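Local coordinates for RagB/SusD domain protein (Flavobacterium johnsoniae, PDB 5J90) that binds chitin as a SusD-like outer-membrane lipoprotein, probably capturing the polymer at the cell surface for a chitin utilization system, at residues 129-133 against 154-158; 132-136 against 467-471; 239-243 against 363-367; 336-340 against 356-361. All coordinates share one frame; numbering follows the deposited sequence.

The four contacts fall into two pairs within a helix-rich SusD-like chain. Interactions 1 and 2 share Asp132 and Thr133 at the C-terminal end of helix 113-134 and have centres about 9 Å apart; one looks to the next helix along the chain, the other to a loop more than 300 residues later. Interactions 3 and 4 share helix 353-368, their centres about 12 Å apart. Centre-to-centre distances between the pairs are about 26 to 32 Å. Along the chain interaction 1 closes before interactions 3 and 4 open; interaction 4 is nested inside interaction 3, and both inside interaction 2, which thereby joins early and late parts of the fold.

Interaction 1 of 4, residues 129-133 against 154-158; sequences RMTDT and QEEVY
Thr131 and Asp132 meet Gln154 and Tyr158 in a buried, mostly polar contact between two antiparallel helices that follow one another in the chain of this SusD-like fold, the last turns of helix 113-134 and the first turn of helix 154-177. The short axes run at 161° but stay 10.7 Å apart, so side chains must span the interval. The shortest bond runs from Tyr158 OH to Asp132 OD1, 2.6 Å long. It uses the syn lone pair of OD1, and the carboxylate lies nearly coplanar with the ring, at whose edge it sits. Asp132 is held further by Trp501 NE1 at OD1 and by a salt bridge from OD2 to Arg213, a setting that would favour its charged form. One turn before Tyr158, Gln154 carries CG anti to the backbone N (chi1 -176°) and stays extended beyond it, which delivers NE2 to Thr131 OG1 at 3.2 Å. The N-H points at the oxygen with an angle of 153°, in the amide plane. That hydroxyl is bonded as well to Gly135 O, while Gln154 OE1 is taken by Trp501 N. The methyl of Thr131 supplies the apolar share, CG2 lying 4.0 Å from Tyr158 CE1 and 4.1 Å from Val157 CG1. Around this pair, Leu210 and Arg213 of helix 196-213 pack on Tyr158, and Gln433 and Ser437 of helix 432-442 touch Asp132.

Interaction 2 of 4, residues 132-136 against 467-471; sequences DTFGP and RINFV
Thr133 and Arg467, like Phe134 and Ile468, have their CA atoms 5.3 Å apart where the end of helix 113-134 meets an irregular loop; the touching parts, 133-136 and 467-471, run at 71° to each other. Ile468 N donates to Thr133 O at 2.9 Å, nearly straight at 169°. The helix stops at Gly135, whose phi is positive, and Phe134 O is gripped side-on by Arg467, NE and NH2 each at 3.0 Å. Carbonyls at the C-terminal end of the helix thus receive donors from the loop. Phe134 O lies in the guanidinium plane, yet NE approaches from above the carbonyl plane and NH2 within it. A bend in the arginine chain (chi3 -74°) also lays NH2 over the centre of the Phe470 ring; NH1 is salt-bridged to Asp493. The Phe134 ring puts its edge to Asn469 O, with CE1 3.6 Å from Val471 CG1. Thr133 CG2 lies alongside Ile468 CD1, 3.6 Å away. Phe470 CE1 meets Pro136 O edge-on at 3.4 Å, a buried oxygen with no polar partner. Helix 479-489 packs on Pro136 and Phe470, helix 83-108 on Phe134 and Ile468, and Trp436 of helix 432-442 on Thr133.

Interaction 3 of 4, residues 239-243 against 363-367; sequences VNDDS and ASFDQ
Asn240 carries CG opposite its own carbonyl carbon and beside its backbone N, which carries the amide toward the helix, while Gln367 has CG anti to the backbone N (chi1 -170°) and continues extended. Together these torsions lay the two side-chain amides over one another, their planes 3° apart. Gln367 was modelled in two conformers, so the details of its far end hold for one of them. Asn240 ND2 donates to Ala363 O at 3.0 Å with an N-H angle of 157°, the oxygen lying close to the amide plane. Ala363 O already receives the helical bond from Gln367 N, 2.9 Å long, and the two donors come to it from opposite faces of its plane. Beside the stack, at the oxygen edges of the two amides, a water bridges them, donating to Asn240 OD1 at 2.7 Å and to Gln367 OE1 at 2.8 Å. Gln367 CB packs on the same face of the Asn240 amide, 3.5 Å from ND2. The loop is braced from within: Ser243 OG and Ser243 N both donate to Asn240 O from the same face, the hydroxyl at 2.9 Å, and Ser243 OG is bonded in addition to Ala332 N of helix 332-344. Gln367 NE2 finds its partner in Asn331 OD1. The bonding pattern supports the modelled orientation of the Asn240 amide. Because Ala363 O takes the Asn240 donor in addition to its own helical bond, the short 3-10 turn leading into strand 244-247 is tied to the C-terminal part of helix 353-368 by a directional polar contact.

Interaction 4 of 4, residues 336-340 against 356-361; sequences YFLRA and LYEAGI
Tyr336 O accepts the helical bond from Ala340 N at 2.8 Å, and Leu356 packs against both residues: its CB lies 3.7 Å from Tyr336 O and 3.7 Å from Ala340 CB. No hydrogen bond crosses this contact, which rests on close apolar packing. Arg339 offers a flat surface to the same leucine. Its chain bends at chi3 (69°) and sets the guanidinium so that Leu356 CD2 stands over the centre of one face, 3.5 Å from Arg339 CZ, while NE is held by Met349 O. One turn back, Tyr336 CB touches Gly360 CA at 3.5 Å. Ala359 lies over one face of the tyrosine ring, its CB 3.6 Å from Tyr336 CD2, while Leu356 CD2 sits at the ring edge; the phenol is anchored at its OH by Leu238 O. Helices 332-344 and 353-368 form an antiparallel helical hairpin, consistent with the tetratricopeptide-related architecture of the SusD family. The short axes lie 167° apart in direction and only 7.9 Å from one another, a closeness that the bare CA of Gly360 permits. That CA makes a CH-pi contact with Phe337, 4.1 Å from the ring centroid and 27° off the normal, over the face. The edge of the same ring is turned to Ile361 CG1, which lies in its plane. Tyr357 touches Phe337 CE1 with CD1, and its hydroxyl bonds to Val405 O; Gln423 of helix 413-428 packs on both Phe337 and Tyr357.

Interaction 1 of 4, residues 129-133 against 154-158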
loop_
_atom_site.group_PDB
_atom_site.type_symbol
_atom_site.label_atom_id
_atom_site.label_comp_id
_atom_site.label_asym_id
_atom_site.label_seq_id
_atom_site.Cartn_x
_atom_site.Cartn_y
_atom_site.Cartn_z
ATOM N N ARG A 129 0.214 19.191 -2.580
ATOM C CA ARG A 129 -0.909 19.147 -1.646
ATOM C C ARG A 129 -2.101 18.425 -2.272
ATOM O O ARG A 129 -2.766 17.603 -1.626
ATOM C CB ARG A 129 -1.296 20.568 -1.223
ATOM C CG ARG A 129 -0.257 21.228 -0.316
ATOM C CD ARG A 129 -0.341 22.770 -0.334
ATOM N NE ARG A 129 -1.708 23.285 -0.174
ATOM C CZ ARG A 129 -2.321 23.482 0.991
ATOM N NH1 ARG A 129 -1.717 23.206 2.141
ATOM N NH2 ARG A 129 -3.561 23.962 1.021
ATOM N N MET A 130 -2.362 18.720 -3.542
ATOM C CA MET A 130 -3.456 18.085 -4.268
ATOM C C MET A 130 -3.296 16.569 -4.342
ATOM O O MET A 130 -4.217 15.827 -3.993
ATOM C CB MET A 130 -3.562 18.683 -5.671
ATOM C CG MET A 130 -4.850 18.305 -6.410
ATOM S SD MET A 130 -6.335 19.163 -5.796
ATOM C CE MET A 130 -5.981 20.849 -6.311
ATOM N N THR A 131 -2.133 16.095 -4.782
ATOM C CA THR A 131 -1.961 14.648 -4.847
ATOM C C THR A 131 -1.900 14.005 -3.461
ATOM O O THR A 131 -2.391 12.890 -3.265
ATOM C CB THR A 131 -0.769 14.214 -5.730
ATOM O OG1 THR A 131 -0.663 12.784 -5.713
ATOM C CG2 THR A 131 0.542 14.779 -5.211
ATOM N N ASP A 132 -1.359 14.718 -2.482
ATOM C CA ASP A 132 -1.349 14.187 -1.126
ATOM C C ASP A 132 -2.752 14.032 -0.551
ATOM O O ASP A 132 -2.962 13.250 0.374
ATOM C CB ASP A 132 -0.490 15.056 -0.215
ATOM C CG ASP A 132 0.986 14.904 -0.491
ATOM O OD1 ASP A 132 1.392 13.997 -1.252
ATOM O OD2 ASP A 132 1.749 15.708 0.080
ATOM N N THR A 133 -3.716 14.768 -1.104
ATOM C CA THR A 133 -5.102 14.700 -0.659
ATOM C C THR A 133 -5.900 13.610 -1.385
ATOM O O THR A 133 -6.628 12.854 -0.750
ATOM C CB THR A 133 -5.777 16.076 -0.821
ATOM O OG1 THR A 133 -5.104 17.018 0.028
ATOM C CG2 THR A 133 -7.235 16.032 -0.434
ATOM N N GLN A 154 -0.194 8.550 -8.570
ATOM C CA GLN A 154 0.601 9.347 -7.646
ATOM C C GLN A 154 2.102 9.100 -7.806
ATOM O O GLN A 154 2.901 10.030 -7.696
ATOM C CB GLN A 154 0.169 9.112 -6.210
ATOM C CG GLN A 154 0.915 10.012 -5.226
ATOM C CD GLN A 154 0.423 9.816 -3.813
ATOM O OE1 GLN A 154 0.674 8.776 -3.204
ATOM N NE2 GLN A 154 -0.307 10.804 -3.284
ATOM N N GLU A 155 2.479 7.850 -8.069
ATOM C CA GLU A 155 3.879 7.519 -8.320
ATOM C C GLU A 155 4.455 8.348 -9.471
ATOM O O GLU A 155 5.568 8.875 -9.385
ATOM C CB GLU A 155 4.004 6.018 -8.597
ATOM C CG GLU A 155 5.450 5.500 -8.736
ATOM C CD GLU A 155 5.947 5.408 -10.172
ATOM O OE1 GLU A 155 5.127 5.443 -11.118
ATOM O OE2 GLU A 155 7.183 5.292 -10.360
ATOM N N GLU A 156 3.694 8.451 -10.555
ATOM C CA GLU A 156 4.077 9.263 -11.707
ATOM C C GLU A 156 4.151 10.747 -11.366
ATOM O O GLU A 156 5.072 11.444 -11.811
ATOM C CB GLU A 156 3.077 9.061 -12.855
ATOM C CG GLU A 156 3.215 7.707 -13.542
ATOM C CD GLU A 156 1.975 7.312 -14.339
ATOM O OE1 GLU A 156 0.941 8.030 -14.338
ATOM O OE2 GLU A 156 2.036 6.243 -14.985
ATOM N N VAL A 157 3.183 11.234 -10.593
ATOM C CA VAL A 157 3.184 12.651 -10.219
ATOM C C VAL A 157 4.434 13.004 -9.414
ATOM O O VAL A 157 5.089 14.016 -9.680
ATOM C CB VAL A 157 1.899 13.058 -9.468
ATOM C CG1 VAL A 157 1.981 14.520 -9.033
ATOM C CG2 VAL A 157 0.671 12.838 -10.358
ATOM N N TYR A 158 4.781 12.167 -8.443
ATOM C CA TYR A 158 5.980 12.419 -7.640
ATOM C C TYR A 158 7.248 12.460 -8.501
ATOM O O TYR A 158 8.078 13.358 -8.346
ATOM C CB TYR A 158 6.094 11.425 -6.467
ATOM C CG TYR A 158 5.522 12.010 -5.187
ATOM C CD1 TYR A 158 4.145 12.131 -5.008
ATOM C CD2 TYR A 158 6.356 12.506 -4.183
ATOM C CE1 TYR A 158 3.618 12.701 -3.858
ATOM C CE2 TYR A 158 5.840 13.077 -3.029
ATOM C CZ TYR A 158 4.473 13.188 -2.874
ATOM O OH TYR A 158 3.989 13.773 -1.719
#

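Interaction 2 of 4, residues 132-136 against 467-471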
loop_
_atom_site.group_PDB
_atom_site.type_symbol
_atom_site.label_atom_id
_atom_site.label_comp_id
_atom_site.label_asym_id
_atom_site.label_seq_id
_atom_site.Cartn_x
_atom_site.Cartn_y
_atom_site.Cartn_z
ATOM N N ASP A 132 -1.359 14.718 -2.482
ATOM C CA ASP A 132 -1.349 14.187 -1.126
ATOM C C ASP A 132 -2.752 14.032 -0.551
ATOM O O ASP A 132 -2.962 13.250 0.374
ATOM C CB ASP A 132 -0.490 15.056 -0.215
ATOM C CG ASP A 132 0.986 14.904 -0.491
ATOM O OD1 ASP A 132 1.392 13.997 -1.252
ATOM O OD2 ASP A 132 1.749 15.708 0.080
ATOM N N THR A 133 -3.716 14.768 -1.104
ATOM C CA THR A 133 -5.102 14.700 -0.659
ATOM C C THR A 133 -5.900 13.610 -1.385
ATOM O O THR A 133 -6.628 12.854 -0.750
ATOM C CB THR A 133 -5.777 16.076 -0.821
ATOM O OG1 THR A 133 -5.104 17.018 0.028
ATOM C CG2 THR A 133 -7.235 16.032 -0.434
ATOM N N PHE A 134 -5.734 13.512 -2.706
ATOM C CA PHE A 134 -6.570 12.631 -3.525
ATOM C C PHE A 134 -5.893 11.349 -4.003
ATOM O O PHE A 134 -6.582 10.363 -4.312
ATOM C CB PHE A 134 -7.116 13.403 -4.742
ATOM C CG PHE A 134 -8.080 14.496 -4.377
ATOM C CD1 PHE A 134 -9.403 14.196 -4.084
ATOM C CD2 PHE A 134 -7.659 15.820 -4.298
ATOM C CE1 PHE A 134 -10.287 15.193 -3.714
ATOM C CE2 PHE A 134 -8.541 16.821 -3.925
ATOM C CZ PHE A 134 -9.855 16.505 -3.638
ATOM N N GLY A 135 -4.560 11.355 -4.085
ATOM C CA GLY A 135 -3.823 10.261 -4.706
ATOM C C GLY A 135 -3.581 10.566 -6.177
ATOM O O GLY A 135 -2.911 11.543 -6.512
ATOM N N PRO A 136 -4.133 9.750 -7.084
ATOM C CA PRO A 136 -4.045 10.114 -8.501
ATOM C C PRO A 136 -4.676 11.486 -8.742
ATOM O O PRO A 136 -5.695 11.811 -8.129
ATOM C CB PRO A 136 -4.867 9.014 -9.199
ATOM C CG PRO A 136 -4.843 7.847 -8.223
ATOM C CD PRO A 136 -4.871 8.492 -6.867
ATOM N N ARG A 467 -7.466 9.668 2.704
ATOM C CA ARG A 467 -7.538 10.477 1.487
ATOM C C ARG A 467 -8.942 11.026 1.347
ATOM O O ARG A 467 -9.843 10.630 2.087
ATOM C CB ARG A 467 -7.203 9.644 0.236
ATOM C CG ARG A 467 -8.257 8.572 -0.066
ATOM C CD ARG A 467 -7.915 7.778 -1.315
ATOM N NE ARG A 467 -8.126 8.526 -2.561
ATOM C CZ ARG A 467 -9.269 8.545 -3.241
ATOM N NH1 ARG A 467 -10.349 7.914 -2.783
ATOM N NH2 ARG A 467 -9.325 9.199 -4.393
ATOM N N ILE A 468 -9.122 11.925 0.380
ATOM C CA ILE A 468 -10.462 12.372 0.007
ATOM C C ILE A 468 -10.820 11.751 -1.341
ATOM O O ILE A 468 -9.965 11.571 -2.217
ATOM C CB ILE A 468 -10.561 13.918 -0.000
ATOM C CG1 ILE A 468 -10.252 14.443 1.404
ATOM C CG2 ILE A 468 -11.944 14.386 -0.482
ATOM C CD1 ILE A 468 -10.301 15.966 1.542
ATOM N N ASN A 469 -12.096 11.404 -1.491
ATOM C CA ASN A 469 -12.601 10.795 -2.723
ATOM C C ASN A 469 -12.687 11.782 -3.889
ATOM O O ASN A 469 -12.786 12.999 -3.680
ATOM C CB ASN A 469 -13.959 10.120 -2.478
ATOM C CG ASN A 469 -14.992 11.076 -1.916
ATOM O OD1 ASN A 469 -14.793 11.674 -0.853
ATOM N ND2 ASN A 469 -16.098 11.243 -2.638
ATOM N N PHE A 470 -12.632 11.262 -5.108
ATOM C CA PHE A 470 -12.640 12.114 -6.298
ATOM C C PHE A 470 -13.909 12.980 -6.338
ATOM O O PHE A 470 -14.969 12.575 -5.850
ATOM C CB PHE A 470 -12.476 11.265 -7.565
ATOM C CG PHE A 470 -11.158 10.533 -7.641
ATOM C CD1 PHE A 470 -9.958 11.200 -7.456
ATOM C CD2 PHE A 470 -11.124 9.167 -7.908
ATOM C CE1 PHE A 470 -8.737 10.516 -7.542
ATOM C CE2 PHE A 470 -9.921 8.478 -7.985
ATOM C CZ PHE A 470 -8.731 9.143 -7.808
ATOM N N VAL A 471 -13.789 14.176 -6.910
ATOM C CA VAL A 471 -14.796 15.220 -6.690
ATOM C C VAL A 471 -15.947 15.254 -7.707
ATOM O O VAL A 471 -15.856 14.708 -8.821
ATOM C CB VAL A 471 -14.136 16.623 -6.589
ATOM C CG1 VAL A 471 -13.045 16.618 -5.524
ATOM C CG2 VAL A 471 -13.585 17.064 -7.932
#

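Interaction 3 of 4, residues 239-243 against 363-367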
loop_
_atom_site.group_PDB
_atom_site.type_symbol
_atom_site.label_atom_id
_atom_site.label_comp_id
_atom_site.label_asym_id
_atom_site.label_seq_id
_atom_site.Cartn_x
_atom_site.Cartn_y
_atom_site.Cartn_z
ATOM N N VAL A 239 17.774 29.477 8.427
ATOM C CA VAL A 239 17.349 30.537 9.332
ATOM C C VAL A 239 15.922 30.915 8.998
ATOM O O VAL A 239 15.427 30.601 7.905
ATOM C CB VAL A 239 18.267 31.786 9.261
ATOM C CG1 VAL A 239 19.694 31.426 9.672
ATOM C CG2 VAL A 239 18.238 32.409 7.874
ATOM N N ASN A 240 15.255 31.591 9.927
ATOM C CA ASN A 240 13.836 31.849 9.766
ATOM C C ASN A 240 13.487 32.737 8.570
ATOM O O ASN A 240 12.402 32.602 8.004
ATOM C CB ASN A 240 13.205 32.316 11.082
ATOM C CG ASN A 240 13.138 31.194 12.100
ATOM O OD1 ASN A 240 12.856 30.045 11.740
ATOM N ND2 ASN A 240 13.414 31.497 13.362
ATOM N N ASP A 241 14.409 33.601 8.150
ATOM C CA ASP A 241 14.199 34.399 6.944
ATOM C C ASP A 241 14.153 33.537 5.678
ATOM O O ASP A 241 13.735 34.002 4.616
ATOM C CB ASP A 241 15.281 35.478 6.794
ATOM C CG ASP A 241 15.088 36.647 7.749
ATOM O OD1 ASP A 241 14.011 36.752 8.368
ATOM O OD2 ASP A 241 16.021 37.468 7.866
ATOM N N ASP A 242 14.590 32.282 5.792
ATOM C CA ASP A 242 14.535 31.348 4.663
ATOM C C ASP A 242 13.148 30.732 4.470
ATOM O O ASP A 242 12.896 30.082 3.443
ATOM C CB ASP A 242 15.545 30.202 4.836
ATOM C CG ASP A 242 16.991 30.667 4.853
ATOM O OD1 ASP A 242 17.310 31.728 4.270
ATOM O OD2 ASP A 242 17.808 29.917 5.434
ATOM N N SER A 243 12.266 30.908 5.451
ATOM C CA SER A 243 10.948 30.273 5.428
ATOM C C SER A 243 10.123 30.704 4.220
ATOM O O SER A 243 10.251 31.826 3.730
ATOM C CB SER A 243 10.169 30.599 6.704
ATOM O OG SER A 243 10.845 30.134 7.862
ATOM N N ALA A 363 14.933 26.951 16.387
ATOM C CA ALA A 363 14.464 27.745 15.256
ATOM C C ALA A 363 12.998 28.140 15.432
ATOM O O ALA A 363 12.624 29.297 15.187
ATOM C CB ALA A 363 14.652 26.983 13.946
ATOM N N SER A 364 12.167 27.190 15.849
ATOM C CA SER A 364 10.753 27.463 16.057
ATOM C C SER A 364 10.515 28.446 17.215
ATOM O O SER A 364 9.705 29.366 17.085
ATOM C CB SER A 364 9.982 26.156 16.280
ATOM O OG SER A 364 8.607 26.419 16.494
ATOM N N PHE A 365 11.200 28.240 18.339
ATOM C CA PHE A 365 11.093 29.170 19.468
ATOM C C PHE A 365 11.473 30.579 19.019
ATOM O O PHE A 365 10.768 31.548 19.340
ATOM C CB PHE A 365 11.986 28.733 20.635
ATOM C CG PHE A 365 11.302 27.844 21.646
ATOM C CD1 PHE A 365 10.710 26.640 21.270
ATOM C CD2 PHE A 365 11.290 28.192 22.991
ATOM C CE1 PHE A 365 10.101 25.822 22.212
ATOM C CE2 PHE A 365 10.685 27.379 23.933
ATOM C CZ PHE A 365 10.091 26.187 23.546
ATOM N N ASP A 366 12.574 30.706 18.280
ATOM C CA ASP A 366 12.998 32.008 17.778
ATOM C C ASP A 366 11.955 32.601 16.837
ATOM O O ASP A 366 11.653 33.800 16.900
ATOM C CB ASP A 366 14.346 31.903 17.065
ATOM C CG ASP A 366 15.495 31.621 18.015
ATOM O OD1 ASP A 366 15.330 31.789 19.244
ATOM O OD2 ASP A 366 16.574 31.239 17.519
ATOM N N GLN A 367 11.393 31.760 15.970
ATOM C CA GLN A 367 10.405 32.219 15.009
ATOM C C GLN A 367 9.181 32.802 15.712
ATOM O O GLN A 367 8.599 33.796 15.245
ATOM C CB GLN A 367 9.987 31.076 14.083
ATOM C CG GLN A 367 9.153 31.552 12.921
ATOM C CD GLN A 367 8.848 30.465 11.918
ATOM O OE1 GLN A 367 8.687 29.290 12.269
ATOM N NE2 GLN A 367 8.752 30.853 10.658
HETATM O O HOH W 1 11.126 27.934 12.068
#

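Interaction 4 of 4, residues 336-340 against 356-361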
loop_
_atom_site.group_PDB
_atom_site.type_symbol
_atom_site.label_atom_id
_atom_site.label_comp_id
_atom_site.label_asym_id
_atom_site.label_seq_id
_atom_site.Cartn_x
_atom_site.Cartn_y
_atom_site.Cartn_z
ATOM N N TYR A 336 15.004 21.450 9.581
ATOM C CA TYR A 336 15.791 20.774 10.606
ATOM C C TYR A 336 15.187 19.435 11.001
ATOM O O TYR A 336 15.922 18.462 11.194
ATOM C CB TYR A 336 15.953 21.656 11.846
ATOM C CG TYR A 336 16.904 22.812 11.640
ATOM C CD1 TYR A 336 16.428 24.091 11.379
ATOM C CD2 TYR A 336 18.285 22.618 11.693
ATOM C CE1 TYR A 336 17.301 25.158 11.193
ATOM C CE2 TYR A 336 19.160 23.672 11.499
ATOM C CZ TYR A 336 18.665 24.932 11.248
ATOM O OH TYR A 336 19.543 25.974 11.054
ATOM N N PHE A 337 13.862 19.360 11.128
ATOM C CA PHE A 337 13.227 18.105 11.524
ATOM C C PHE A 337 13.258 17.071 10.397
ATOM O O PHE A 337 13.335 15.868 10.660
ATOM C CB PHE A 337 11.801 18.345 12.027
ATOM C CG PHE A 337 11.735 19.191 13.278
ATOM C CD1 PHE A 337 12.462 18.838 14.413
ATOM C CD2 PHE A 337 10.966 20.343 13.316
ATOM C CE1 PHE A 337 12.410 19.625 15.572
ATOM C CE2 PHE A 337 10.917 21.125 14.466
ATOM C CZ PHE A 337 11.632 20.760 15.590
ATOM N N LEU A 338 13.226 17.540 9.151
ATOM C CA LEU A 338 13.410 16.645 8.015
ATOM C C LEU A 338 14.831 16.081 8.037
ATOM O O LEU A 338 15.024 14.873 7.884
ATOM C CB LEU A 338 13.155 17.390 6.705
ATOM C CG LEU A 338 11.676 17.565 6.369
ATOM C CD1 LEU A 338 11.528 18.621 5.304
ATOM C CD2 LEU A 338 11.092 16.239 5.898
ATOM N N ARG A 339 15.817 16.953 8.234
ATOM C CA ARG A 339 17.205 16.502 8.306
ATOM C C ARG A 339 17.437 15.578 9.501
ATOM O O ARG A 339 18.184 14.604 9.388
ATOM C CB ARG A 339 18.166 17.691 8.342
ATOM C CG ARG A 339 18.228 18.480 7.032
ATOM C CD ARG A 339 18.890 19.847 7.248
ATOM N NE ARG A 339 20.301 19.702 7.547
ATOM C CZ ARG A 339 21.060 20.624 8.133
ATOM N NH1 ARG A 339 20.569 21.798 8.536
ATOM N NH2 ARG A 339 22.334 20.359 8.329
ATOM N N ALA A 340 16.788 15.858 10.629
ATOM C CA ALA A 340 16.910 15.003 11.806
ATOM C C ALA A 340 16.431 13.588 11.504
ATOM O O ALA A 340 17.105 12.610 11.838
ATOM C CB ALA A 340 16.147 15.593 12.995
ATOM N N LEU A 356 20.219 18.182 15.080
ATOM C CA LEU A 356 19.238 18.724 14.148
ATOM C C LEU A 356 17.875 18.894 14.818
ATOM O O LEU A 356 17.201 19.907 14.616
ATOM C CB LEU A 356 19.153 17.821 12.917
ATOM C CG LEU A 356 20.425 17.891 12.067
ATOM C CD1 LEU A 356 20.505 16.700 11.119
ATOM C CD2 LEU A 356 20.489 19.198 11.291
ATOM N N TYR A 357 17.491 17.927 15.646
ATOM C CA TYR A 357 16.272 18.012 16.454
ATOM C C TYR A 357 16.298 19.248 17.341
ATOM O O TYR A 357 15.342 20.032 17.364
ATOM C CB TYR A 357 16.160 16.751 17.304
ATOM C CG TYR A 357 15.054 16.695 18.338
ATOM C CD1 TYR A 357 13.708 16.596 17.959
ATOM C CD2 TYR A 357 15.352 16.672 19.701
ATOM C CE1 TYR A 357 12.698 16.495 18.901
ATOM C CE2 TYR A 357 14.344 16.573 20.654
ATOM C CZ TYR A 357 13.013 16.478 20.245
ATOM O OH TYR A 357 11.998 16.361 21.159
ATOM N N GLU A 358 17.396 19.433 18.066
ATOM C CA GLU A 358 17.471 20.551 19.000
ATOM C C GLU A 358 17.536 21.885 18.259
ATOM O O GLU A 358 16.974 22.886 18.722
ATOM C CB GLU A 358 18.650 20.368 19.963
ATOM C CG GLU A 358 18.467 19.156 20.866
ATOM C CD GLU A 358 19.527 19.025 21.945
ATOM O OE1 GLU A 358 20.543 19.759 21.901
ATOM O OE2 GLU A 358 19.322 18.174 22.834
ATOM N N ALA A 359 18.198 21.897 17.108
ATOM C CA ALA A 359 18.250 23.099 16.282
ATOM C C ALA A 359 16.872 23.459 15.727
ATOM O O ALA A 359 16.540 24.640 15.598
ATOM C CB ALA A 359 19.264 22.953 15.155
ATOM N N GLY A 360 16.065 22.453 15.392
ATOM C CA GLY A 360 14.721 22.712 14.905
ATOM C C GLY A 360 13.839 23.344 15.966
ATOM O O GLY A 360 13.071 24.272 15.676
ATOM N N ILE A 361 13.928 22.838 17.193
ATOM C CA ILE A 361 13.158 23.407 18.301
ATOM C C ILE A 361 13.558 24.867 18.534
ATOM O O ILE A 361 12.693 25.741 18.645
ATOM C CB ILE A 361 13.323 22.583 19.592
ATOM C CG1 ILE A 361 12.843 21.144 19.369
ATOM C CG2 ILE A 361 12.548 23.220 20.748
ATOM C CD1 ILE A 361 13.211 20.201 20.504
#